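Conserved protein (Methanothermobacter thermautotrophicus, PDB 2WNY) is of unknown function but probably binds RNA, as a DUF54 member of the RNA-binding family encoded in the exosome superoperon. Local coordinates at residues T38-E42 against T53-G57; L93-K99 against D114-I120; L15-E21 against D98-A102; I8-S12 against G57-R61. The protein carries 1 engineered substitution. All coordinates share one frame; numbering follows the deposited sequence.

Overall arrangement
Strand 8-17 is the first and lies inside the antiparallel sheet, whose strand order is 2-3-1-6-4-5. Its early part enters contact 4 with 57-61, closing a loop over helix 23-30 and the hairpin of strands 40-45 and 51-59; contact 1 zips up that hairpin and shares Gly57 with contact 4. The later part, 15-21, waits for 98-102 in contact 3, a closure that encloses contact 1 and crosses contact 4. Contact 2 then closes the loop through helix 99-103 and strand 109-110, pairing strand 92-98 with strand 115-122, the other neighbour of strand 8-17, and shares Asp98 and Lys99 with contact 3. Contacts 1 and 2 stay apart, their centres 14 Å from each other.

Contact 1 (T38-E42 against T53-G57); sequences TPERE and TVLRG
Glu42 and Arg56 form a salt bridge across the two strands, with Glu42 OE1 2.7 Å from Arg56 NE. The oxygen receives this N-H nearly along its C-O axis and takes a second, weak bond from Arg56 NH2, so one carboxylate oxygen serves two nitrogens at the guanidinium edge. The carboxylate and guanidinium planes stand almost perpendicular, 89° apart, and the pair is diagonal: Glu42 is bridged to Val54, two residues before Arg56. Beneath it runs a regular antiparallel ladder. Glu40 and Arg56 form one hydrogen-bonded pair, with Glu40 N 2.7 Å from Arg56 O, and Glu42 and Val54 form the next, with Val54 N 2.6 Å from Glu42 O. Between them, Arg41 and Leu55 make a non-hydrogen-bonded pair, where Leu55 CA approaches Glu40 O at 3.3 Å in a CA-H...O contact.

On the face that carries Arg41 and Leu55, the packing is apolar. Pro39 lies alongside Leu55, its CB 3.6 Å from Leu55 CB, while Leu55 CD2 reaches both the proline CG and the aliphatic start of Arg41. In one of its two modelled conformers Arg41, with CG anti to its carbonyl carbon (chi1 -47°), runs beside Leu55, whose CD2 sits over one face of the guanidinium; there the charge is paired with Glu23. On the other face, the Glu42 CG rests against Val54 CB at 4.1 Å.

The two strands make a beta hairpin at the margin of the sheet, 40-45 being outermost within the chain. Helix 23-30 packs on the Leu55 face through Val26, Ile27 and Leu30, and strand 8-17 flanks 51-59 on its other side.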
loop_
_atom_site.group_PDB
_atom_site.type_symbol
_atom_site.label_atom_id
_atom_site.label_comp_id
_atom_site.label_asym_id
_atom_site.label_seq_id
_atom_site.Cartn_x
_atom_site.Cartn_y
_atom_site.Cartn_z
ATOM N N THR A 38 1.426 -12.531 -3.019
ATOM C CA THR A 38 2.310 -13.609 -2.601
ATOM C C THR A 38 3.687 -12.992 -2.439
ATOM O O THR A 38 4.431 -12.865 -3.410
ATOM C CB THR A 38 2.331 -14.779 -3.605
ATOM O OG1 THR A 38 2.723 -14.295 -4.896
ATOM C CG2 THR A 38 0.950 -15.426 -3.703
ATOM N N PRO A 39 4.001 -12.549 -1.215
ATOM C CA PRO A 39 5.228 -11.809 -0.981
ATOM C C PRO A 39 6.463 -12.685 -0.995
ATOM O O PRO A 39 6.391 -13.901 -0.711
ATOM C CB PRO A 39 5.022 -11.214 0.424
ATOM C CG PRO A 39 3.987 -12.078 1.059
ATOM C CD PRO A 39 3.132 -12.613 -0.020
ATOM N N GLU A 40 7.579 -12.080 -1.372
ATOM C CA GLU A 40 8.885 -12.699 -1.183
ATOM C C GLU A 40 9.240 -12.471 0.275
ATOM O O GLU A 40 8.779 -11.499 0.882
ATOM C CB GLU A 40 9.943 -12.070 -2.099
ATOM C CG GLU A 40 10.340 -12.970 -3.247
ATOM C CD GLU A 40 10.477 -12.221 -4.549
ATOM O OE1 GLU A 40 11.617 -12.126 -5.057
ATOM O OE2 GLU A 40 9.444 -11.720 -5.055
ATOM N N ARG A 41 10.047 -13.374 0.822
ATOM C CA ARG A 41 10.461 -13.302 2.209
ATOM C C ARG A 41 11.917 -12.894 2.269
ATOM O O ARG A 41 12.725 -13.333 1.448
ATOM C CB ARG A 41 10.324 -14.670 2.875
ATOM C CG ARG A 41 9.013 -15.354 2.611
ATOM C CD ARG A 41 8.854 -16.607 3.453
ATOM N NE ARG A 41 7.462 -16.713 3.860
ATOM C CZ ARG A 41 6.446 -16.747 3.003
ATOM N NH1 ARG A 41 6.678 -16.701 1.699
ATOM N NH2 ARG A 41 5.204 -16.831 3.447
ATOM N N GLU A 42 12.265 -12.065 3.244
ATOM C CA GLU A 42 13.679 -11.811 3.491
ATOM C C GLU A 42 13.875 -11.490 4.954
ATOM O O GLU A 42 13.051 -10.796 5.556
ATOM C CB GLU A 42 14.236 -10.729 2.540
ATOM C CG GLU A 42 14.471 -9.354 3.156
ATOM C CD GLU A 42 14.842 -8.301 2.126
ATOM O OE1 GLU A 42 14.149 -7.257 2.063
ATOM O OE2 GLU A 42 15.822 -8.514 1.381
ATOM N N THR A 53 11.002 -10.991 9.537
ATOM C CA THR A 53 10.899 -11.351 8.149
ATOM C C THR A 53 10.243 -10.157 7.496
ATOM O O THR A 53 9.223 -9.670 7.970
ATOM C CB THR A 53 10.019 -12.588 7.926
ATOM O OG1 THR A 53 10.623 -13.698 8.574
ATOM C CG2 THR A 53 9.935 -12.909 6.435
ATOM N N VAL A 54 10.846 -9.671 6.420
ATOM C CA VAL A 54 10.174 -8.669 5.587
ATOM C C VAL A 54 9.429 -9.409 4.490
ATOM O O VAL A 54 10.010 -10.263 3.814
ATOM C CB VAL A 54 11.190 -7.668 4.963
ATOM C CG1 VAL A 54 10.546 -6.855 3.849
ATOM C CG2 VAL A 54 11.715 -6.750 6.033
ATOM N N LEU A 55 8.146 -9.096 4.342
ATOM C CA LEU A 55 7.347 -9.596 3.226
ATOM C C LEU A 55 7.216 -8.476 2.218
ATOM O O LEU A 55 6.627 -7.441 2.523
ATOM C CB LEU A 55 5.953 -10.026 3.717
ATOM C CG LEU A 55 5.999 -11.101 4.815
ATOM C CD1 LEU A 55 4.603 -11.233 5.485
ATOM C CD2 LEU A 55 6.479 -12.458 4.268
ATOM N N ARG A 56 7.782 -8.681 1.039
ATOM C CA ARG A 56 7.821 -7.680 -0.019
ATOM C C ARG A 56 7.255 -8.212 -1.339
ATOM O O ARG A 56 7.325 -9.404 -1.631
ATOM C CB ARG A 56 9.271 -7.296 -0.296
ATOM C CG ARG A 56 9.853 -6.229 0.554
ATOM C CD ARG A 56 11.257 -5.889 0.018
ATOM N NE ARG A 56 12.217 -5.624 1.091
ATOM C CZ ARG A 56 12.567 -4.416 1.531
ATOM N NH1 ARG A 56 12.042 -3.319 0.992
ATOM N NH2 ARG A 56 13.447 -4.308 2.518
ATOM N N GLY A 57 6.742 -7.309 -2.163
ATOM C CA GLY A 57 6.314 -7.676 -3.503
ATOM C C GLY A 57 6.187 -6.433 -4.346
ATOM O O GLY A 57 6.120 -5.303 -3.827
#

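Contact 2 (L93-K99 against D114-I120); sequences LFLRLDK and DAIHLKI
Leu97 and Leu118 meet through their CD1 methyls, 4.0 Å apart, on the buried face of two antiparallel strands. Further along this face, Leu93 CD2 lies 4.1 Å from Ile120 CD1, and Phe68, Phe72 and Phe76 of helix 62-76 pack against the same row. Three hydrogen-bonded pairs, Leu93 with Ile120, Leu95 with Leu118 and Leu97 with Ile116, hold the backbones in unbroken register; Leu118 N to Leu95 O measures 2.7 Å.

The opposite face is more polar. Phe94 and Lys119 run side by side, the lysine CG 3.5 Å from Phe94 CE1. Arg96, extended from CG to NE, lays its guanidinium beside His117, whose NE2 stands over one face near the rim; the two planes are inclined by 47°.

At the far end, Lys99 NZ forms a salt bridge with Asp114 OD2 at 2.7 Å, approaching on the syn side but 32° out of the carboxylate plane. The lysine reaches it because its chain bends at chi3 (71°). With an alanine at Asp114, the Lys99 ammonium has one carboxylate mate fewer and is likely to be held less firmly at this end. A water receives a hydrogen bond weakly from Lys99 N and gives one to Asp114 O.

These are neighbouring strands of the antiparallel sheet of an alpha+beta fold, with helix 62-76 packed on the leucine and isoleucine face.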
loop_
_atom_site.group_PDB
_atom_site.type_symbol
_atom_site.label_atom_id
_atom_site.label_comp_id
_atom_site.label_asym_id
_atom_site.label_seq_id
_atom_site.Cartn_x
_atom_site.Cartn_y
_atom_site.Cartn_z
ATOM N N LEU A 93 2.530 7.470 -4.847
ATOM C CA LEU A 93 1.745 7.718 -3.648
ATOM C C LEU A 93 2.187 6.713 -2.600
ATOM O O LEU A 93 2.062 5.495 -2.807
ATOM C CB LEU A 93 0.242 7.551 -3.923
ATOM C CG LEU A 93 -0.716 7.452 -2.720
ATOM C CD1 LEU A 93 -0.648 8.702 -1.821
ATOM C CD2 LEU A 93 -2.147 7.226 -3.186
ATOM N N PHE A 94 2.689 7.221 -1.474
ATOM C CA PHE A 94 3.111 6.348 -0.377
ATOM C C PHE A 94 2.043 6.307 0.688
ATOM O O PHE A 94 1.704 7.337 1.297
ATOM C CB PHE A 94 4.402 6.843 0.241
ATOM C CG PHE A 94 5.596 6.660 -0.630
ATOM C CD1 PHE A 94 6.423 5.550 -0.474
ATOM C CD2 PHE A 94 5.915 7.603 -1.602
ATOM C CE1 PHE A 94 7.552 5.384 -1.281
ATOM C CE2 PHE A 94 7.049 7.445 -2.409
ATOM C CZ PHE A 94 7.866 6.341 -2.245
ATOM N N LEU A 95 1.519 5.110 0.910
ATOM C CA LEU A 95 0.398 4.914 1.811
ATOM C C LEU A 95 0.724 3.794 2.781
ATOM O O LEU A 95 1.059 2.676 2.370
ATOM C CB LEU A 95 -0.857 4.573 1.002
ATOM C CG LEU A 95 -2.126 4.309 1.804
ATOM C CD1 LEU A 95 -2.509 5.537 2.652
ATOM C CD2 LEU A 95 -3.249 3.904 0.855
ATOM N N ARG A 96 0.636 4.115 4.067
ATOM C CA ARG A 96 0.833 3.137 5.132
ATOM C C ARG A 96 -0.499 2.856 5.804
ATOM O O ARG A 96 -1.220 3.786 6.188
ATOM C CB ARG A 96 1.792 3.680 6.180
ATOM C CG ARG A 96 3.108 4.163 5.660
ATOM C CD ARG A 96 4.025 4.555 6.793
ATOM N NE ARG A 96 5.256 5.135 6.268
ATOM C CZ ARG A 96 6.356 5.352 6.981
ATOM N NH1 ARG A 96 6.390 5.048 8.270
ATOM N NH2 ARG A 96 7.424 5.881 6.401
ATOM N N LEU A 97 -0.797 1.577 5.989
ATOM C CA LEU A 97 -2.057 1.170 6.605
ATOM C C LEU A 97 -1.763 0.341 7.843
ATOM O O LEU A 97 -0.802 -0.466 7.857
ATOM C CB LEU A 97 -2.906 0.374 5.606
ATOM C CG LEU A 97 -3.378 1.066 4.306
ATOM C CD1 LEU A 97 -3.892 0.042 3.283
ATOM C CD2 LEU A 97 -4.442 2.132 4.567
ATOM N N ASP A 98 -2.571 0.557 8.879
ATOM C CA ASP A 98 -2.423 -0.163 10.136
ATOM C C ASP A 98 -2.547 -1.665 9.903
ATOM O O ASP A 98 -3.502 -2.131 9.292
ATOM C CB ASP A 98 -3.452 0.296 11.178
ATOM C CG ASP A 98 -3.166 -0.277 12.555
ATOM O OD1 ASP A 98 -2.509 0.408 13.347
ATOM O OD2 ASP A 98 -3.531 -1.437 12.821
ATOM N N LYS A 99 -1.549 -2.409 10.353
ATOM C CA LYS A 99 -1.542 -3.843 10.144
ATOM C C LYS A 99 -2.640 -4.568 10.930
ATOM O O LYS A 99 -3.221 -5.516 10.444
ATOM C CB LYS A 99 -0.165 -4.405 10.492
ATOM C CG LYS A 99 -0.037 -5.893 10.187
ATOM C CD LYS A 99 1.436 -6.324 10.155
ATOM C CE LYS A 99 1.990 -6.307 11.533
ATOM N NZ LYS A 99 3.474 -6.644 11.637
ATOM N N ASP A 114 3.867 0.107 13.085
ATOM C CA ASP A 114 3.831 -1.159 12.371
ATOM C C ASP A 114 2.755 -1.111 11.313
ATOM O O ASP A 114 1.523 -1.169 11.601
ATOM C CB ASP A 114 3.599 -2.314 13.337
ATOM C CG ASP A 114 4.114 -3.636 12.801
ATOM O OD1 ASP A 114 4.912 -3.653 11.826
ATOM O OD2 ASP A 114 3.721 -4.663 13.382
ATOM N N ALA A 115 3.214 -0.988 10.074
ATOM C CA ALA A 115 2.281 -0.781 8.992
ATOM C C ALA A 115 2.526 -1.677 7.792
ATOM O O ALA A 115 3.591 -2.292 7.648
ATOM C CB ALA A 115 2.283 0.695 8.570
ATOM N N ILE A 116 1.508 -1.746 6.951
ATOM C CA ILE A 116 1.633 -2.276 5.615
ATOM C C ILE A 116 2.012 -1.080 4.736
ATOM O O ILE A 116 1.233 -0.135 4.607
ATOM C CB ILE A 116 0.311 -2.898 5.151
ATOM C CG1 ILE A 116 -0.149 -3.953 6.179
ATOM C CG2 ILE A 116 0.476 -3.516 3.745
ATOM C CD1 ILE A 116 -1.314 -4.804 5.734
ATOM N N HIS A 117 3.222 -1.094 4.175
ATOM C CA HIS A 117 3.682 0.073 3.423
ATOM C C HIS A 117 3.381 -0.185 1.953
ATOM O O HIS A 117 3.840 -1.186 1.400
ATOM C CB HIS A 117 5.193 0.294 3.573
ATOM C CG HIS A 117 5.643 0.642 4.963
ATOM N ND1 HIS A 117 5.564 -0.241 6.023
ATOM C CD2 HIS A 117 6.244 1.757 5.451
ATOM C CE1 HIS A 117 6.051 0.332 7.111
ATOM N NE2 HIS A 117 6.471 1.543 6.791
ATOM N N LEU A 118 2.636 0.713 1.328
ATOM C CA LEU A 118 2.427 0.652 -0.121
ATOM C C LEU A 118 3.124 1.809 -0.834
ATOM O O LEU A 118 3.034 2.981 -0.410
ATOM C CB LEU A 118 0.940 0.658 -0.444
ATOM C CG LEU A 118 0.070 -0.283 0.396
ATOM C CD1 LEU A 118 -1.394 0.025 0.156
ATOM C CD2 LEU A 118 0.370 -1.730 0.088
ATOM N N LYS A 119 3.869 1.474 -1.876
ATOM C CA LYS A 119 4.402 2.484 -2.782
ATOM C C LYS A 119 3.616 2.310 -4.076
ATOM O O LYS A 119 3.830 1.352 -4.834
ATOM C CB LYS A 119 5.902 2.301 -3.001
ATOM C CG LYS A 119 6.517 3.316 -3.968
ATOM C CD LYS A 119 8.027 3.147 -4.107
ATOM C CE LYS A 119 8.410 2.173 -5.226
ATOM N NZ LYS A 119 7.937 2.616 -6.576
ATOM N N ILE A 120 2.680 3.213 -4.303
ATOM C CA ILE A 120 1.774 3.105 -5.442
ATOM C C ILE A 120 2.233 4.007 -6.612
ATOM O O ILE A 120 2.189 5.245 -6.514
ATOM C CB ILE A 120 0.321 3.462 -5.043
ATOM C CG1 ILE A 120 -0.170 2.602 -3.873
ATOM C CG2 ILE A 120 -0.635 3.279 -6.271
ATOM C CD1 ILE A 120 -1.450 3.157 -3.177
HETATM O O HOH W 1 -0.552 -2.151 13.402
#

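Contact 3 (L15-E21 against D98-A102); sequences LMVYGTE and DKQKA
Leu15 lays its CD1 methyl against the aliphatic shaft of Lys99, 4.0 Å from the lysine CD, and the two side chains cross at a slant. The contact joins the later part of strand 8-17 of the antiparallel sheet, and the type I beta turn from Tyr18 to Glu21, to the first turn of helix 99-103. Lys99 CG is anti to its own backbone N (chi1 -175°), which sends the shaft past Leu15 to the turn.

There the ammonium is gripped from several sides. Lys99 NZ donates to Met16 O at 2.8 Å, arriving 30° out of the carbonyl plane. It also forms a salt bridge with Glu21, whose OE2 lies 2.8 Å from NZ and uses its syn lone pair, while OE1 adds a weak bond. Asp114 supplies a second carboxylate, so the buried ammonium lies between two acidic groups and a carbonyl oxygen. Such surroundings would be expected to favour its charged form.

Glu21 is itself fixed by the turn. Its chain, extended beyond CG, comes at Lys99 from the opposite direction, and its OE1 accepts from Tyr18 N through the anti lone pair in a nearly straight bond (178°). One carboxylate therefore steadies the turn with one oxygen and holds the lysine chiefly with the other.

The start of the helix is secured separately by Asp98 at the N-cap. Asp98 OD2 takes a weak bond from Gln100 N and a straighter one from Lys101 N, the latter 2.9 Å long and made through the anti lone pair.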
loop_
_atom_site.group_PDB
_atom_site.type_symbol
_atom_site.label_atom_id
_atom_site.label_comp_id
_atom_site.label_asym_id
_atom_site.label_seq_id
_atom_site.Cartn_x
_atom_site.Cartn_y
_atom_site.Cartn_z
ATOM N N LEU A 15 5.832 -5.340 4.383
ATOM C CA LEU A 15 5.369 -5.419 5.803
ATOM C C LEU A 15 6.234 -6.398 6.554
ATOM O O LEU A 15 7.019 -7.140 5.940
ATOM C CB LEU A 15 3.863 -5.688 5.969
ATOM C CG LEU A 15 3.232 -7.045 5.655
ATOM C CD1 LEU A 15 1.823 -7.064 6.218
ATOM C CD2 LEU A 15 3.246 -7.338 4.157
ATOM N N MET A 16 6.161 -6.336 7.880
ATOM C CA MET A 16 7.127 -7.019 8.707
ATOM C C MET A 16 6.460 -8.054 9.567
ATOM O O MET A 16 5.288 -7.912 9.945
ATOM C CB MET A 16 7.889 -6.009 9.575
ATOM C CG MET A 16 7.699 -4.595 9.076
ATOM S SD MET A 16 9.167 -3.603 9.108
ATOM C CE MET A 16 9.634 -3.780 7.393
ATOM N N VAL A 17 7.216 -9.104 9.859
ATOM C CA VAL A 17 6.753 -10.133 10.782
ATOM C C VAL A 17 7.757 -10.175 11.926
ATOM O O VAL A 17 8.918 -10.578 11.727
ATOM C CB VAL A 17 6.689 -11.525 10.138
ATOM C CG1 VAL A 17 6.090 -12.542 11.121
ATOM C CG2 VAL A 17 5.873 -11.501 8.830
ATOM N N TYR A 18 7.296 -9.786 13.109
ATOM C CA TYR A 18 8.131 -9.827 14.301
ATOM C C TYR A 18 8.091 -11.235 14.920
ATOM O O TYR A 18 7.298 -12.098 14.509
ATOM C CB TYR A 18 7.735 -8.716 15.281
ATOM C CG TYR A 18 8.179 -7.359 14.776
ATOM C CD1 TYR A 18 9.408 -6.819 15.157
ATOM C CD2 TYR A 18 7.398 -6.642 13.867
ATOM C CE1 TYR A 18 9.845 -5.600 14.662
ATOM C CE2 TYR A 18 7.830 -5.419 13.357
ATOM C CZ TYR A 18 9.045 -4.909 13.751
ATOM O OH TYR A 18 9.475 -3.721 13.248
ATOM N N GLY A 19 8.969 -11.462 15.883
ATOM C CA GLY A 19 9.151 -12.801 16.452
ATOM C C GLY A 19 7.879 -13.364 17.062
ATOM O O GLY A 19 7.619 -14.542 16.923
ATOM N N THR A 20 7.075 -12.540 17.738
ATOM C CA THR A 20 5.848 -13.051 18.347
ATOM C C THR A 20 4.690 -13.173 17.361
ATOM O O THR A 20 3.641 -13.687 17.718
ATOM C CB THR A 20 5.346 -12.161 19.483
ATOM O OG1 THR A 20 5.054 -10.848 18.962
ATOM C CG2 THR A 20 6.401 -12.109 20.596
ATOM N N GLU A 21 4.868 -12.678 16.142
ATOM C CA GLU A 21 3.768 -12.714 15.170
ATOM C C GLU A 21 3.597 -14.022 14.430
ATOM O O GLU A 21 4.564 -14.762 14.197
ATOM C CB GLU A 21 3.881 -11.570 14.190
ATOM C CG GLU A 21 3.649 -10.204 14.854
ATOM C CD GLU A 21 3.670 -9.121 13.826
ATOM O OE1 GLU A 21 4.767 -8.858 13.265
ATOM O OE2 GLU A 21 2.587 -8.558 13.548
ATOM N N ASP A 98 -2.571 0.557 8.879
ATOM C CA ASP A 98 -2.423 -0.163 10.136
ATOM C C ASP A 98 -2.547 -1.665 9.903
ATOM O O ASP A 98 -3.502 -2.131 9.292
ATOM C CB ASP A 98 -3.452 0.296 11.178
ATOM C CG ASP A 98 -3.166 -0.277 12.555
ATOM O OD1 ASP A 98 -2.509 0.408 13.347
ATOM O OD2 ASP A 98 -3.531 -1.437 12.821
ATOM N N LYS A 99 -1.549 -2.409 10.353
ATOM C CA LYS A 99 -1.542 -3.843 10.144
ATOM C C LYS A 99 -2.640 -4.568 10.930
ATOM O O LYS A 99 -3.221 -5.516 10.444
ATOM C CB LYS A 99 -0.165 -4.405 10.492
ATOM C CG LYS A 99 -0.037 -5.893 10.187
ATOM C CD LYS A 99 1.436 -6.324 10.155
ATOM C CE LYS A 99 1.990 -6.307 11.533
ATOM N NZ LYS A 99 3.474 -6.644 11.637
ATOM N N GLN A 100 -2.936 -4.116 12.141
ATOM C CA GLN A 100 -3.910 -4.809 12.970
ATOM C C GLN A 100 -5.300 -4.560 12.443
ATOM O O GLN A 100 -6.145 -5.466 12.397
ATOM C CB GLN A 100 -3.799 -4.345 14.431
ATOM C CG GLN A 100 -2.445 -4.633 15.094
ATOM C CD GLN A 100 -1.965 -6.058 14.945
ATOM O OE1 GLN A 100 -2.721 -7.021 15.055
ATOM N NE2 GLN A 100 -0.682 -6.197 14.671
ATOM N N LYS A 101 -5.536 -3.311 12.052
ATOM C CA LYS A 101 -6.762 -2.956 11.365
ATOM C C LYS A 101 -6.932 -3.724 10.054
ATOM O O LYS A 101 -8.018 -4.251 9.788
ATOM C CB LYS A 101 -6.840 -1.445 11.143
ATOM C CG LYS A 101 -7.015 -0.658 12.434
ATOM C CD LYS A 101 -8.286 -1.021 13.222
ATOM C CE LYS A 101 -9.482 -0.172 12.794
ATOM N NZ LYS A 101 -10.692 -0.425 13.660
ATOM N N ALA A 102 -5.874 -3.820 9.250
ATOM C CA ALA A 102 -5.934 -4.650 8.031
ATOM C C ALA A 102 -6.360 -6.089 8.329
ATOM O O ALA A 102 -7.130 -6.679 7.585
ATOM C CB ALA A 102 -4.576 -4.624 7.289
#

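Contact 4 (I8-S12 against G57-R61); sequences IHNIS and GRLDR
Asn10 turns its CG between the backbone N and the carbonyl carbon (chi1 66°), and Arg58 sends its own CG anti to the backbone N (chi1 -165°) before bending at chi3; together these torsions bring the amide over the guanidinium. Asn10 CG sits 3.4 Å above one face of that group, displaced toward the rim, with the two planes 38° apart. The amide leans over the guanidinium without a hydrogen bond: the nearest atoms, Asn10 ND2 and Arg58 NH2, are both donors, 3.2 Å apart. A glycine in place of Asn10 removes the amide from this face and would probably leave the end of Arg58 freer to turn. Before the bend, Arg58 CG passes 3.6 Å from Ser12 OG, the serine being its partner in a non-hydrogen-bonded pair.

The segments are antiparallel neighbours in the sheet, where strand 51-59 runs out beside the early part of strand 8-17, just after the chain turns a corner at His9. Ile11 and Leu59 make the hydrogen-bonded pair, Ile11 N giving to Leu59 O at 2.9 Å and Leu59 N to Ile11 O at 2.8 Å, the second almost straight. Their side chains leave on the face away from Arg58 and Ser12, toward helix 62-76, where Ile11 touches Phe68 and Leu59 touches Ala64. CA-H...O contacts continue the pairing, with Ser12 CA 3.3 Å from Gly57 O. Beyond the last bridge, Asp60 CB comes within 4.0 Å of Asn10 CB.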
loop_
_atom_site.group_PDB
_atom_site.type_symbol
_atom_site.label_atom_id
_atom_site.label_comp_id
_atom_site.label_asym_id
_atom_site.label_seq_id
_atom_site.Cartn_x
_atom_site.Cartn_y
_atom_site.Cartn_z
ATOM N N ILE A 8 -3.108 3.269 -12.043
ATOM C CA ILE A 8 -1.849 2.976 -11.370
ATOM C C ILE A 8 -1.061 1.962 -12.207
ATOM O O ILE A 8 -1.634 1.093 -12.882
ATOM C CB ILE A 8 -2.044 2.472 -9.895
ATOM C CG1 ILE A 8 -2.841 1.156 -9.857
ATOM C CG2 ILE A 8 -2.706 3.530 -9.058
ATOM C CD1 ILE A 8 -2.911 0.505 -8.483
ATOM N N HIS A 9 0.256 2.101 -12.199
ATOM C CA HIS A 9 1.111 1.225 -13.018
ATOM C C HIS A 9 1.420 -0.069 -12.290
ATOM O O HIS A 9 1.386 -1.174 -12.855
ATOM C CB HIS A 9 2.393 1.969 -13.371
ATOM C CG HIS A 9 2.177 3.086 -14.338
ATOM N ND1 HIS A 9 1.653 2.882 -15.597
ATOM C CD2 HIS A 9 2.423 4.413 -14.243
ATOM C CE1 HIS A 9 1.575 4.038 -16.233
ATOM N NE2 HIS A 9 2.047 4.982 -15.437
ATOM N N ASN A 10 1.722 0.081 -11.008
ATOM C CA ASN A 10 2.109 -1.050 -10.180
ATOM C C ASN A 10 2.007 -0.633 -8.712
ATOM O O ASN A 10 1.866 0.566 -8.407
ATOM C CB ASN A 10 3.522 -1.515 -10.556
ATOM C CG ASN A 10 4.596 -0.482 -10.221
ATOM O OD1 ASN A 10 4.790 -0.142 -9.060
ATOM N ND2 ASN A 10 5.295 0.009 -11.237
ATOM N N ILE A 11 2.065 -1.610 -7.813
ATOM C CA ILE A 11 2.130 -1.328 -6.374
ATOM C C ILE A 11 3.271 -2.151 -5.798
ATOM O O ILE A 11 3.321 -3.382 -6.015
ATOM C CB ILE A 11 0.847 -1.764 -5.630
ATOM C CG1 ILE A 11 -0.393 -1.140 -6.269
ATOM C CG2 ILE A 11 0.937 -1.369 -4.143
ATOM C CD1 ILE A 11 -1.683 -1.425 -5.527
ATOM N N SER A 12 4.193 -1.480 -5.114
ATOM C CA SER A 12 5.202 -2.163 -4.316
ATOM C C SER A 12 4.637 -2.209 -2.895
ATOM O O SER A 12 4.000 -1.241 -2.450
ATOM C CB SER A 12 6.527 -1.407 -4.317
ATOM O OG SER A 12 7.155 -1.460 -5.578
ATOM N N GLY A 57 6.742 -7.309 -2.163
ATOM C CA GLY A 57 6.314 -7.676 -3.503
ATOM C C GLY A 57 6.187 -6.433 -4.346
ATOM O O GLY A 57 6.120 -5.303 -3.827
ATOM N N ARG A 58 6.224 -6.650 -5.649
ATOM C CA ARG A 58 5.853 -5.645 -6.631
ATOM C C ARG A 58 4.804 -6.311 -7.499
ATOM O O ARG A 58 5.037 -7.367 -8.129
ATOM C CB ARG A 58 7.060 -5.156 -7.430
ATOM C CG ARG A 58 6.796 -3.861 -8.203
ATOM C CD ARG A 58 7.963 -3.563 -9.118
ATOM N NE ARG A 58 7.576 -2.890 -10.363
ATOM C CZ ARG A 58 6.782 -3.406 -11.309
ATOM N NH1 ARG A 58 6.227 -4.608 -11.166
ATOM N NH2 ARG A 58 6.524 -2.700 -12.406
ATOM N N LEU A 59 3.619 -5.716 -7.465
ATOM C CA LEU A 59 2.459 -6.261 -8.114
ATOM C C LEU A 59 2.139 -5.394 -9.334
ATOM O O LEU A 59 2.049 -4.172 -9.210
ATOM C CB LEU A 59 1.302 -6.199 -7.119
ATOM C CG LEU A 59 -0.081 -6.510 -7.677
ATOM C CD1 LEU A 59 -0.307 -8.013 -7.648
ATOM C CD2 LEU A 59 -1.146 -5.769 -6.870
ATOM N N ASP A 60 1.997 -6.013 -10.508
ATOM C CA ASP A 60 1.527 -5.294 -11.674
ATOM C C ASP A 60 0.427 -6.056 -12.441
ATOM O O ASP A 60 0.032 -5.634 -13.524
ATOM C CB ASP A 60 2.705 -4.894 -12.587
ATOM C CG ASP A 60 3.250 -6.065 -13.415
ATOM O OD1 ASP A 60 3.051 -7.240 -13.029
ATOM O OD2 ASP A 60 3.898 -5.799 -14.447
ATOM N N ARG A 61 -0.073 -7.159 -11.869
ATOM C CA ARG A 61 -1.173 -7.925 -12.494
ATOM C C ARG A 61 -2.405 -7.038 -12.595
ATOM O O ARG A 61 -2.853 -6.498 -11.587
ATOM C CB ARG A 61 -1.546 -9.180 -11.681
ATOM C CG ARG A 61 -0.488 -10.266 -11.646
ATOM C CD ARG A 61 -0.986 -11.546 -10.947
ATOM N NE ARG A 61 -1.435 -11.365 -9.559
ATOM C CZ ARG A 61 -0.639 -11.287 -8.491
ATOM N NH1 ARG A 61 0.690 -11.333 -8.604
ATOM N NH2 ARG A 61 -1.177 -11.145 -7.287
#